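Local coordinates for putative SnoaL-like polyketide cyclase (Jannaschia sp., PDB 3KKG), which is of unconfirmed function but probably acts as a SnoaL-like polyketide cyclase of the NTF2-like superfamily, at residues D31-T36 / Q56-N61. Sequence-based numbering, arbitrary orientation.
Sequences DVWRET and QAIAFN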
ATOM      1  N   ASP A  31      16.390  -4.794  18.795  1.00 22.91           N
ATOM      2  CA  ASP A  31      16.336  -3.951  19.966  1.00 21.70           C
ATOM      3  C   ASP A  31      15.705  -2.609  19.643  1.00 19.39           C
ATOM      4  O   ASP A  31      15.026  -2.034  20.493  1.00 19.87           O
ATOM      5  CB  ASP A  31      17.718  -3.802  20.590  1.00 25.33           C
ATOM      6  CG  ASP A  31      18.190  -5.084  21.258  1.00 28.40           C
ATOM      7  OD1 ASP A  31      17.349  -5.884  21.779  1.00 26.19           O
ATOM      8  OD2 ASP A  31      19.422  -5.285  21.291  1.00 39.87           O
ATOM      9  N   VAL A  32      15.853  -2.142  18.400  1.00 20.12           N
ATOM     10  CA  VAL A  32      15.183  -0.903  17.976  1.00 19.05           C
ATOM     11  C   VAL A  32      13.656  -1.149  17.937  1.00 20.26           C
ATOM     12  O   VAL A  32      12.856  -0.333  18.377  1.00 18.61           O
ATOM     13  CB  VAL A  32      15.685  -0.374  16.591  1.00 18.74           C
ATOM     14  CG1 VAL A  32      14.835   0.842  16.121  1.00 20.48           C
ATOM     15  CG2 VAL A  32      17.177  -0.014  16.647  1.00 22.66           C
ATOM     16  N   TRP A  33      13.253  -2.286  17.387  1.00 17.75           N
ATOM     17  CA  TRP A  33      11.840  -2.643  17.422  1.00 18.60           C
ATOM     18  C   TRP A  33      11.313  -2.706  18.871  1.00 20.04           C
ATOM     19  O   TRP A  33      10.244  -2.187  19.178  1.00 19.24           O
ATOM     20  CB  TRP A  33      11.588  -3.969  16.707  1.00 18.78           C
ATOM     21  CG  TRP A  33      11.518  -3.887  15.210  1.00 17.65           C
ATOM     22  CD1 TRP A  33      12.338  -3.184  14.394  1.00 18.35           C
ATOM     23  CD2 TRP A  33      10.576  -4.543  14.356  1.00 17.47           C
ATOM     24  NE1 TRP A  33      11.951  -3.336  13.080  1.00 18.17           N
ATOM     25  CE2 TRP A  33      10.880  -4.163  13.029  1.00 17.03           C
ATOM     26  CE3 TRP A  33       9.487  -5.396  14.571  1.00 17.90           C
ATOM     27  CZ2 TRP A  33      10.161  -4.628  11.934  1.00 17.49           C
ATOM     28  CZ3 TRP A  33       8.773  -5.838  13.494  1.00 19.43           C
ATOM     29  CH2 TRP A  33       9.127  -5.487  12.200  1.00 18.10           C
ATOM     30  N   ARG A  34      12.077  -3.328  19.765  1.00 21.09           N
ATOM     31  CA  ARG A  34      11.636  -3.451  21.161  1.00 21.67           C
ATOM     32  C   ARG A  34      11.499  -2.112  21.880  1.00 21.64           C
ATOM     33  O   ARG A  34      10.643  -1.967  22.743  1.00 25.46           O
ATOM     34  CB  ARG A  34      12.553  -4.385  21.942  1.00 22.16           C
ATOM     35  CG  ARG A  34      12.475  -5.815  21.456  1.00 21.31           C
ATOM     36  CD  ARG A  34      13.375  -6.744  22.225  1.00 22.95           C
ATOM     37  NE  ARG A  34      13.313  -8.101  21.666  1.00 20.82           N
ATOM     38  CZ  ARG A  34      14.317  -8.735  21.057  1.00 21.28           C
ATOM     39  NH1 ARG A  34      15.519  -8.188  20.912  1.00 25.45           N
ATOM     40  NH2 ARG A  34      14.116  -9.950  20.582  1.00 25.45           N
ATOM     41  N   GLU A  35      12.309  -1.127  21.510  1.00 21.89           N
ATOM     42  CA  GLU A  35      12.166   0.215  22.085  1.00 23.08           C
ATOM     43  C   GLU A  35      11.105   1.102  21.427  1.00 22.73           C
ATOM     44  O   GLU A  35      10.644   2.071  22.015  1.00 24.41           O
ATOM     45  CB  GLU A  35      13.501   0.928  22.145  1.00 27.97           C
ATOM     46  CG  GLU A  35      14.175   1.327  20.858  1.00 30.45           C
ATOM     47  CD  GLU A  35      15.593   1.875  21.137  1.00 36.13           C
ATOM     48  OE1 GLU A  35      15.700   2.835  21.929  1.00 43.50           O
ATOM     49  OE2 GLU A  35      16.593   1.324  20.613  1.00 46.43           O
ATOM     50  N   THR A  36      10.692   0.746  20.215  1.00 20.80           N
ATOM     51  CA  THR A  36       9.764   1.552  19.409  1.00 21.13           C
ATOM     52  C   THR A  36       8.304   1.073  19.469  1.00 19.72           C
ATOM     53  O   THR A  36       7.353   1.856  19.445  1.00 21.27           O
ATOM     54  CB  THR A  36      10.267   1.496  17.928  1.00 19.68           C
ATOM     55  OG1 THR A  36      11.586   2.077  17.892  1.00 24.49           O
ATOM     56  CG2 THR A  36       9.386   2.317  16.993  1.00 24.07           C
ATOM     57  N   GLN A  56       6.599 -12.020  18.386  1.00 19.33           N
ATOM     58  CA  GLN A  56       6.017 -12.729  17.225  1.00 18.58           C
ATOM     59  C   GLN A  56       6.217 -11.924  15.955  1.00 17.94           C
ATOM     60  O   GLN A  56       6.596 -12.462  14.898  1.00 19.25           O
ATOM     61  CB  GLN A  56       4.539 -12.989  17.464  1.00 19.86           C
ATOM     62  CG  GLN A  56       4.255 -13.997  18.600  1.00 23.02           C
ATOM     63  CD  GLN A  56       4.175 -13.380  20.005  1.00 20.86           C
ATOM     64  OE1 GLN A  56       4.550 -12.237  20.235  1.00 21.58           O
ATOM     65  NE2 GLN A  56       3.720 -14.185  20.972  1.00 23.16           N
ATOM     66  N   ALA A  57       5.972 -10.624  16.060  1.00 18.02           N
ATOM     67  CA  ALA A  57       6.146  -9.764  14.903  1.00 17.25           C
ATOM     68  C   ALA A  57       7.614  -9.640  14.478  1.00 16.84           C
ATOM     69  O   ALA A  57       7.952  -9.614  13.288  1.00 18.38           O
ATOM     70  CB  ALA A  57       5.575  -8.386  15.198  1.00 18.19           C
ATOM     71  N   ILE A  58       8.505  -9.546  15.446  1.00 18.77           N
ATOM     72  CA  ILE A  58       9.920  -9.601  15.167  1.00 18.61           C
ATOM     73  C   ILE A  58      10.345 -10.896  14.471  1.00 18.58           C
ATOM     74  O   ILE A  58      11.101 -10.870  13.514  1.00 18.61           O
ATOM     75  CB  ILE A  58      10.743  -9.396  16.491  1.00 18.51           C
ATOM     76  CG1 ILE A  58      10.709  -7.928  16.923  1.00 17.52           C
ATOM     77  CG2 ILE A  58      12.220  -9.878  16.364  1.00 20.99           C
ATOM     78  CD1 ILE A  58      11.344  -7.713  18.299  1.00 18.35           C
ATOM     79  N   ALA A  59       9.860 -12.026  14.972  1.00 17.89           N
ATOM     80  CA  ALA A  59      10.154 -13.318  14.360  1.00 18.57           C
ATOM     81  C   ALA A  59       9.719 -13.376  12.897  1.00 19.83           C
ATOM     82  O   ALA A  59      10.437 -13.896  12.053  1.00 20.19           O
ATOM     83  CB  ALA A  59       9.491 -14.433  15.167  1.00 19.61           C
ATOM     84  N   PHE A  60       8.544 -12.831  12.615  1.00 19.08           N
ATOM     85  CA  PHE A  60       8.010 -12.804  11.262  1.00 18.64           C
ATOM     86  C   PHE A  60       8.917 -11.938  10.377  1.00 18.49           C
ATOM     87  O   PHE A  60       9.241 -12.286   9.219  1.00 19.20           O
ATOM     88  CB  PHE A  60       6.574 -12.277  11.277  1.00 20.06           C
ATOM     89  CG  PHE A  60       5.940 -12.203   9.925  1.00 21.76           C
ATOM     90  CD1 PHE A  60       5.343 -13.306   9.373  1.00 25.43           C
ATOM     91  CD2 PHE A  60       5.982 -11.040   9.189  1.00 20.06           C
ATOM     92  CE1 PHE A  60       4.767 -13.232   8.109  1.00 30.19           C
ATOM     93  CE2 PHE A  60       5.400 -10.971   7.902  1.00 24.02           C
ATOM     94  CZ  PHE A  60       4.807 -12.049   7.375  1.00 27.91           C
ATOM     95  N   ASN A  61       9.311 -10.754  10.870  1.00 17.92           N
ATOM     96  CA  ASN A  61      10.197  -9.900  10.084  1.00 17.59           C
ATOM     97  C   ASN A  61      11.522 -10.585   9.769  1.00 18.42           C
ATOM     98  O   ASN A  61      12.018 -10.504   8.651  1.00 19.47           O
ATOM     99  CB  ASN A  61      10.440  -8.578  10.840  1.00 17.08           C
ATOM    100  CG  ASN A  61      10.979  -7.473   9.979  1.00 19.86           C
ATOM    101  OD1 ASN A  61      12.018  -6.861  10.298  1.00 22.11           O
ATOM    102  ND2 ASN A  61      10.247  -7.116   8.996  1.00 16.79           N
TER
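Trp-33 buries the most surface between two nearly antiparallel helices of this NTF2-like fold, 29-36 and 54-67. The axes of the two segments run 10.8 Å apart at 146°. The tight part is buried. Trp-33 has CG anti to its carbonyl carbon; its CA-CB bond points toward 56-61, and the indole packs obliquely against that segment. Trp-33 CE3 lies 3.7 Å from Ile-58 CG1. Trp-33 CZ3 lies 3.9 Å from Ala-57 O. The amide of Asn-61 crosses the ring, the two planes 30° apart. Asn-61 OD1 comes to 3.3 Å from Trp-33 CZ2, a van der Waals contact. The indole NE1 is bonded to Gly-22 O, which helps fix the ring, while Phe-41 and Met-127 touch it from the sheet. The exposed side is looser. There Ile-58 CD1 sits over one face of the Arg-34 guanidinium, 3.9 Å from Arg-34 NE. Asp-31 OD1 lies in the guanidinium plane, 3.1 Å from Arg-34 NH1 in a salt bridge, but is met from above its own carboxylate plane. An alanine at Trp-33 would probably loosen the helix pair, since the indole's contacts with Ile-58 and Asn-61 and its bond to Gly-22 would be lost. The segments meet through apolar and van der Waals packing alone; the Asp-31 and Arg-34 pair lies within one helix, and Arg-34 NE bridges to the other at Glu-55, just before 56-61.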